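Local coordinates for type IV secretion protein Dot (PDB 6KS5), which is a bacterial deubiquitinase that regulates the association of polyubiquitin chains with the Legionella phagosome, at residues 67-72 with 332-337; 128-133 with 155-160; 139-142 with 148-151. All blocks are in the same frame, centred on the assembly; numbering follows the deposited sequence.

Contact 1: residues 67-72 with 332-337; sequences EFFHNP and ESLSEI
Phe-68 lays one ring face against Leu-334. The CB of Leu-334 sits 3.9 Å from the centroid of the Phe-68 ring and only 4° off the ring normal. This is a CH-pi contact over the centre of the face. The opposite face is covered from within its own segment, where Glu-67 CG stands 3.6 Å above the ring plane. The ring is thus sandwiched between a leucine methylene and a glutamate methylene. Its CG is anti to the carbonyl carbon (chi1 -46°), which places the ring against Leu-334.

Leu-334 also reaches past this ring. Its CD1 is 3.9 Å from Phe-68 CD2 and 3.7 Å from Phe-69 CE2, so one methyl bridges the two aromatic side chains. Phe-69 and Leu-334 cross at about a right angle, and the methyl approaches the Phe-69 ring obliquely. Phe-69 also packs on Phe-50 and Leu-75 in nearby loops.

At the margin, Ser-335 OG lies 4.1 Å from Phe-68 CZ. That hydroxyl is hydrogen-bonded to Ile-331 O, one helical turn back, and meets the ring by packing alone. Leu-334 and Ser-335 open a type I beta turn that runs to Ile-337. The arrangement is a small apolar cluster at the surface, in which the loop after helix 61-65 packs against the C-terminal part of helix 326-334.

Contact 2: residues 128-133 with 155-160; sequences KGVFSA and GALYEA
Leu-157 and Tyr-158 turn in different directions from one helix to reach Ala-133 on another. The CG of Leu-157 is anti to the backbone N (chi1 179°); its CB points toward the facing helix, and CD2 meets Ala-133. Tyr-158 instead has its CG beside the backbone N (chi1 -74°), which swings the long ring across to the same alanine. This is buried helix-helix packing, between the start of helix 130-140 and helix 155-160.

Ala-133 is the small residue here. Its CB fits into the notch between Leu-157 CD2 and Tyr-158 CE1, each 3.8 Å away and both approaching from helix 155-160. Val-130, one turn earlier, makes a looser contact, with CG2 4.3 Å from Leu-157 CD1. Val-130 and Leu-157 both also touch Trp-201 of helix 193-214, which adds a third helix to the apolar core. Gly-129 holds the N-cap position of helix 130-140, and its O accepts a bond from Ala-133 N.

The ring of Tyr-158 also packs edge-to-face with Tyr-137. A single polar link joins the two segments: Tyr-158 OH donates to Ala-133 O at 2.5 Å, at a C=O...donor angle of 118° and tilted from the carbonyl plane.

Contact 3: residues 139-142 with 148-151; sequences EYRS and ELKS
Leu-149 meets Arg-141 and Tyr-140 with its two methyl branches, one for each partner. The packed part is the buried Leu-149 against the aliphatic base of the arginine. Leu-149 CD1 is 3.9 Å from Arg-141 CG, and the two side chains cross at about a right angle. The other branch puts Leu-149 CD2 at 4.1 Å from Tyr-140 CB. With CG beside the backbone N (chi1 -73°), the fork of Leu-149 places CD1 on Arg-141 and CD2 on Tyr-140.

The solvent side is that of Tyr-140. This residue is exposed and gives only its CB to the leucine. Its CB points toward the helical segment, but the ring then leads away from it. The contact is therefore made at the root of the tyrosine, and the ring makes no contact with 148-151.

Arg-141 behaves in a similar way with a different outcome. Its chain is extended from CG to NE, which carries the charged group well beyond the leucine. There NE forms a salt bridge with Glu-166. The methylene part thus packs on Leu-149 while the charge is paired on helix 162-173.

Two neighbours in sequence also turn to that helix: Lys-150 NZ forms a salt bridge with Glu-162, and Ser-142 OG bonds to Glu-173 OE1. The contact closes the short connection between helix 130-140 and helix 146-150, and polar links tie both sides of it to helix 162-173.

In the fold
Contacts 2 and 3 belong to one helical region. Their centres are 11 Å apart, and both use helix 130-140, contact 2 near its start and contact 3 at its far end. They touch directly: Tyr-158 CD2 lies 3.2 Å from Leu-149 O. Helices 146-150 and 155-160 follow each other in the chain, and contact 3 is nested in the loop closed by contact 2. Contact 1 stands apart, across the centre of the chain. Its centre is 37 Å from that of contact 2 and 43 Å from that of contact 3. It joins segments 260 residues apart, and the other two contacts lie within that long loop.

Contact 1: residues 67-72 with 332-337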
# COMPACT_ATOMS: atom_id res chain seq x y z
N GLU A 67 -13.52 14.99 -8.71
CA GLU A 67 -14.15 15.98 -9.56
C GLU A 67 -13.76 15.84 -11.03
O GLU A 67 -14.31 16.56 -11.87
CB GLU A 67 -13.84 17.39 -9.06
CG GLU A 67 -12.41 17.85 -9.27
CD GLU A 67 -12.25 19.35 -9.06
OE1 GLU A 67 -12.04 20.07 -10.06
OE2 GLU A 67 -12.36 19.80 -7.90
N PHE A 68 -12.83 14.95 -11.36
CA PHE A 68 -12.49 14.67 -12.75
C PHE A 68 -12.92 13.28 -13.21
O PHE A 68 -13.09 13.07 -14.41
CB PHE A 68 -10.98 14.82 -12.98
CG PHE A 68 -10.40 16.06 -12.37
CD1 PHE A 68 -10.63 17.30 -12.96
CD2 PHE A 68 -9.64 16.00 -11.22
CE1 PHE A 68 -10.10 18.45 -12.40
CE2 PHE A 68 -9.11 17.14 -10.66
CZ PHE A 68 -9.34 18.37 -11.25
N PHE A 69 -13.09 12.34 -12.28
CA PHE A 69 -13.51 10.98 -12.61
C PHE A 69 -14.71 10.62 -11.74
O PHE A 69 -14.65 10.76 -10.52
CB PHE A 69 -12.38 9.97 -12.40
CG PHE A 69 -11.08 10.36 -13.06
CD1 PHE A 69 -10.88 10.11 -14.41
CD2 PHE A 69 -10.06 10.95 -12.34
CE1 PHE A 69 -9.69 10.46 -15.02
CE2 PHE A 69 -8.87 11.30 -12.94
CZ PHE A 69 -8.69 11.05 -14.29
N HIS A 70 -15.78 10.16 -12.38
CA HIS A 70 -16.95 9.68 -11.66
C HIS A 70 -17.38 8.28 -12.05
O HIS A 70 -18.04 7.60 -11.25
CB HIS A 70 -18.14 10.63 -11.86
N ASN A 71 -17.01 7.81 -13.24
CA ASN A 71 -17.30 6.48 -13.75
C ASN A 71 -16.02 5.85 -14.25
O ASN A 71 -15.10 6.55 -14.68
CB ASN A 71 -18.33 6.54 -14.89
N PRO A 72 -15.91 4.51 -14.18
CA PRO A 72 -14.75 3.79 -14.70
C PRO A 72 -14.50 4.05 -16.19
O PRO A 72 -13.62 4.84 -16.55
CB PRO A 72 -15.11 2.32 -14.47
CG PRO A 72 -16.08 2.34 -13.34
CD PRO A 72 -16.87 3.61 -13.52
N GLU A 332 -3.40 20.14 -11.68
CA GLU A 332 -3.35 21.27 -12.60
C GLU A 332 -3.47 20.80 -14.05
O GLU A 332 -4.08 21.46 -14.88
CB GLU A 332 -2.07 22.09 -12.39
CG GLU A 332 -0.78 21.39 -12.77
CD GLU A 332 0.22 22.31 -13.41
OE1 GLU A 332 0.54 22.09 -14.60
OE2 GLU A 332 0.65 23.27 -12.72
N SER A 333 -2.87 19.66 -14.37
CA SER A 333 -2.95 19.16 -15.74
C SER A 333 -4.31 18.53 -16.05
O SER A 333 -4.69 18.45 -17.23
CB SER A 333 -1.84 18.13 -15.99
OG SER A 333 -0.56 18.73 -15.90
N LEU A 334 -5.04 18.08 -15.03
CA LEU A 334 -6.37 17.54 -15.25
C LEU A 334 -7.42 18.63 -15.41
O LEU A 334 -8.47 18.37 -16.01
CB LEU A 334 -6.76 16.61 -14.09
CG LEU A 334 -5.92 15.32 -13.95
CD1 LEU A 334 -6.70 14.26 -13.19
CD2 LEU A 334 -5.49 14.80 -15.31
N SER A 335 -7.16 19.84 -14.92
CA SER A 335 -8.11 20.93 -15.06
C SER A 335 -8.20 21.47 -16.49
O SER A 335 -9.14 22.20 -16.81
CB SER A 335 -7.75 22.07 -14.11
OG SER A 335 -7.31 21.59 -12.85
N GLU A 336 -7.24 21.12 -17.35
CA GLU A 336 -7.28 21.57 -18.74
C GLU A 336 -8.52 21.05 -19.47
O GLU A 336 -8.95 21.66 -20.46
CB GLU A 336 -6.01 21.14 -19.47
N ILE A 337 -9.10 19.94 -19.01
CA ILE A 337 -10.31 19.40 -19.60
C ILE A 337 -11.47 20.38 -19.43
O ILE A 337 -11.67 20.92 -18.34
CB ILE A 337 -10.65 18.06 -18.96

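Contact 2: residues 128-133 with 155-160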
# COMPACT_ATOMS: atom_id res chain seq x y z
N LYS A 128 2.96 -14.25 11.70
CA LYS A 128 3.20 -12.87 11.30
C LYS A 128 2.10 -11.93 11.78
O LYS A 128 1.97 -10.81 11.27
CB LYS A 128 3.36 -12.78 9.78
N GLY A 129 1.31 -12.35 12.77
CA GLY A 129 0.23 -11.53 13.28
C GLY A 129 0.72 -10.42 14.19
O GLY A 129 1.92 -10.22 14.41
N VAL A 130 -0.25 -9.67 14.73
CA VAL A 130 0.07 -8.56 15.62
C VAL A 130 0.66 -9.07 16.93
O VAL A 130 1.59 -8.47 17.49
CB VAL A 130 -1.18 -7.69 15.86
CG1 VAL A 130 -0.84 -6.50 16.75
CG2 VAL A 130 -1.74 -7.21 14.53
N PHE A 131 0.13 -10.19 17.45
CA PHE A 131 0.69 -10.80 18.65
C PHE A 131 2.18 -11.08 18.48
O PHE A 131 2.98 -10.84 19.39
CB PHE A 131 -0.05 -12.09 18.98
CG PHE A 131 -1.39 -11.88 19.60
CD1 PHE A 131 -1.65 -10.76 20.37
CD2 PHE A 131 -2.40 -12.82 19.41
CE1 PHE A 131 -2.89 -10.58 20.95
CE2 PHE A 131 -3.64 -12.64 19.98
CZ PHE A 131 -3.89 -11.52 20.76
N SER A 132 2.57 -11.62 17.32
CA SER A 132 3.98 -11.92 17.10
C SER A 132 4.77 -10.65 16.81
O SER A 132 5.89 -10.48 17.32
CB SER A 132 4.13 -12.94 15.98
OG SER A 132 3.31 -14.07 16.23
N ALA A 133 4.22 -9.76 15.99
CA ALA A 133 4.95 -8.54 15.63
C ALA A 133 5.20 -7.68 16.86
O ALA A 133 6.30 -7.12 17.02
CB ALA A 133 4.18 -7.76 14.57
N GLY A 155 6.93 -2.44 9.17
CA GLY A 155 7.17 -1.02 9.38
C GLY A 155 5.89 -0.21 9.46
O GLY A 155 5.74 0.64 10.34
N ALA A 156 4.95 -0.46 8.55
CA ALA A 156 3.70 0.28 8.56
C ALA A 156 2.91 0.02 9.84
O ALA A 156 2.29 0.94 10.39
CB ALA A 156 2.86 -0.09 7.33
N LEU A 157 2.94 -1.22 10.33
CA LEU A 157 2.24 -1.55 11.57
C LEU A 157 2.97 -0.98 12.78
O LEU A 157 2.34 -0.53 13.74
CB LEU A 157 2.09 -3.06 11.70
CG LEU A 157 1.40 -3.58 12.96
CD1 LEU A 157 -0.08 -3.73 12.71
CD2 LEU A 157 2.01 -4.91 13.39
N TYR A 158 4.31 -0.98 12.74
CA TYR A 158 5.08 -0.44 13.85
C TYR A 158 4.95 1.08 13.93
O TYR A 158 5.10 1.65 15.02
CB TYR A 158 6.55 -0.85 13.71
CG TYR A 158 6.81 -2.30 14.05
CD1 TYR A 158 5.79 -3.12 14.48
CD2 TYR A 158 8.08 -2.84 13.94
CE1 TYR A 158 6.02 -4.44 14.79
CE2 TYR A 158 8.33 -4.16 14.25
CZ TYR A 158 7.29 -4.96 14.68
OH TYR A 158 7.52 -6.27 14.99
N GLU A 159 4.68 1.75 12.81
CA GLU A 159 4.55 3.20 12.83
C GLU A 159 3.16 3.64 13.27
O GLU A 159 3.03 4.63 14.00
CB GLU A 159 4.88 3.78 11.45
CG GLU A 159 6.26 4.38 11.38
CD GLU A 159 6.36 5.51 10.37
OE1 GLU A 159 7.48 6.00 10.13
OE2 GLU A 159 5.31 5.89 9.79
N ALA A 160 2.12 2.92 12.85
CA ALA A 160 0.77 3.30 13.23
C ALA A 160 0.57 3.23 14.73
O ALA A 160 -0.04 4.12 15.33
CB ALA A 160 -0.24 2.41 12.51

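Contact 3: residues 139-142 with 148-151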
# COMPACT_ATOMS: atom_id res chain seq x y z
N GLU A 139 11.02 -7.46 22.57
CA GLU A 139 12.32 -8.07 22.87
C GLU A 139 13.41 -7.62 21.90
O GLU A 139 14.58 -7.51 22.30
CB GLU A 139 12.21 -9.60 22.86
CG GLU A 139 11.20 -10.15 23.86
CD GLU A 139 11.79 -10.39 25.23
OE1 GLU A 139 11.00 -10.56 26.19
OE2 GLU A 139 13.04 -10.41 25.35
N TYR A 140 13.05 -7.35 20.64
CA TYR A 140 14.06 -6.93 19.67
C TYR A 140 14.53 -5.50 19.91
O TYR A 140 15.67 -5.18 19.58
CB TYR A 140 13.52 -7.04 18.26
CG TYR A 140 13.52 -8.44 17.65
CD1 TYR A 140 14.15 -9.50 18.29
CD2 TYR A 140 12.89 -8.68 16.43
CE1 TYR A 140 14.14 -10.78 17.74
CE2 TYR A 140 12.88 -9.95 15.87
CZ TYR A 140 13.51 -10.99 16.52
OH TYR A 140 13.50 -12.25 15.96
N ARG A 141 13.69 -4.65 20.50
CA ARG A 141 14.08 -3.26 20.66
C ARG A 141 15.10 -3.05 21.77
O ARG A 141 15.59 -1.92 21.92
CB ARG A 141 12.85 -2.40 20.93
CG ARG A 141 12.93 -1.02 20.30
CD ARG A 141 11.77 -0.15 20.74
NE ARG A 141 12.02 1.26 20.50
CZ ARG A 141 12.68 2.04 21.35
NH1 ARG A 141 13.14 1.55 22.48
NH2 ARG A 141 12.87 3.32 21.06
N SER A 142 15.44 -4.08 22.53
CA SER A 142 16.46 -3.89 23.55
C SER A 142 17.83 -3.62 22.96
O SER A 142 18.73 -3.18 23.68
CB SER A 142 16.52 -5.10 24.49
OG SER A 142 15.69 -4.87 25.62
N GLU A 148 15.30 1.06 12.84
CA GLU A 148 15.74 -0.23 12.31
C GLU A 148 14.58 -1.22 12.23
O GLU A 148 14.59 -2.12 11.38
CB GLU A 148 16.87 -0.79 13.17
CG GLU A 148 18.03 0.17 13.35
CD GLU A 148 19.18 -0.44 14.14
OE1 GLU A 148 19.17 -1.67 14.32
OE2 GLU A 148 20.08 0.32 14.57
N LEU A 149 13.59 -1.08 13.11
CA LEU A 149 12.39 -1.90 13.05
C LEU A 149 11.30 -1.31 12.15
O LEU A 149 10.34 -2.01 11.84
CB LEU A 149 11.83 -2.12 14.46
CG LEU A 149 12.61 -3.06 15.39
CD1 LEU A 149 13.11 -2.33 16.62
CD2 LEU A 149 11.74 -4.25 15.79
N LYS A 150 11.44 -0.05 11.74
CA LYS A 150 10.51 0.55 10.79
C LYS A 150 10.82 0.18 9.35
O LYS A 150 9.92 0.23 8.50
CB LYS A 150 10.51 2.07 10.93
CG LYS A 150 9.75 2.60 12.14
CD LYS A 150 9.71 4.13 12.12
CE LYS A 150 9.65 4.70 13.53
NZ LYS A 150 9.33 6.16 13.53
N SER A 151 12.06 -0.19 9.05
CA SER A 151 12.42 -0.69 7.73
C SER A 151 12.10 -2.17 7.58
O SER A 151 12.40 -2.75 6.53
CB SER A 151 13.91 -0.46 7.47
OG SER A 151 14.65 -1.65 7.70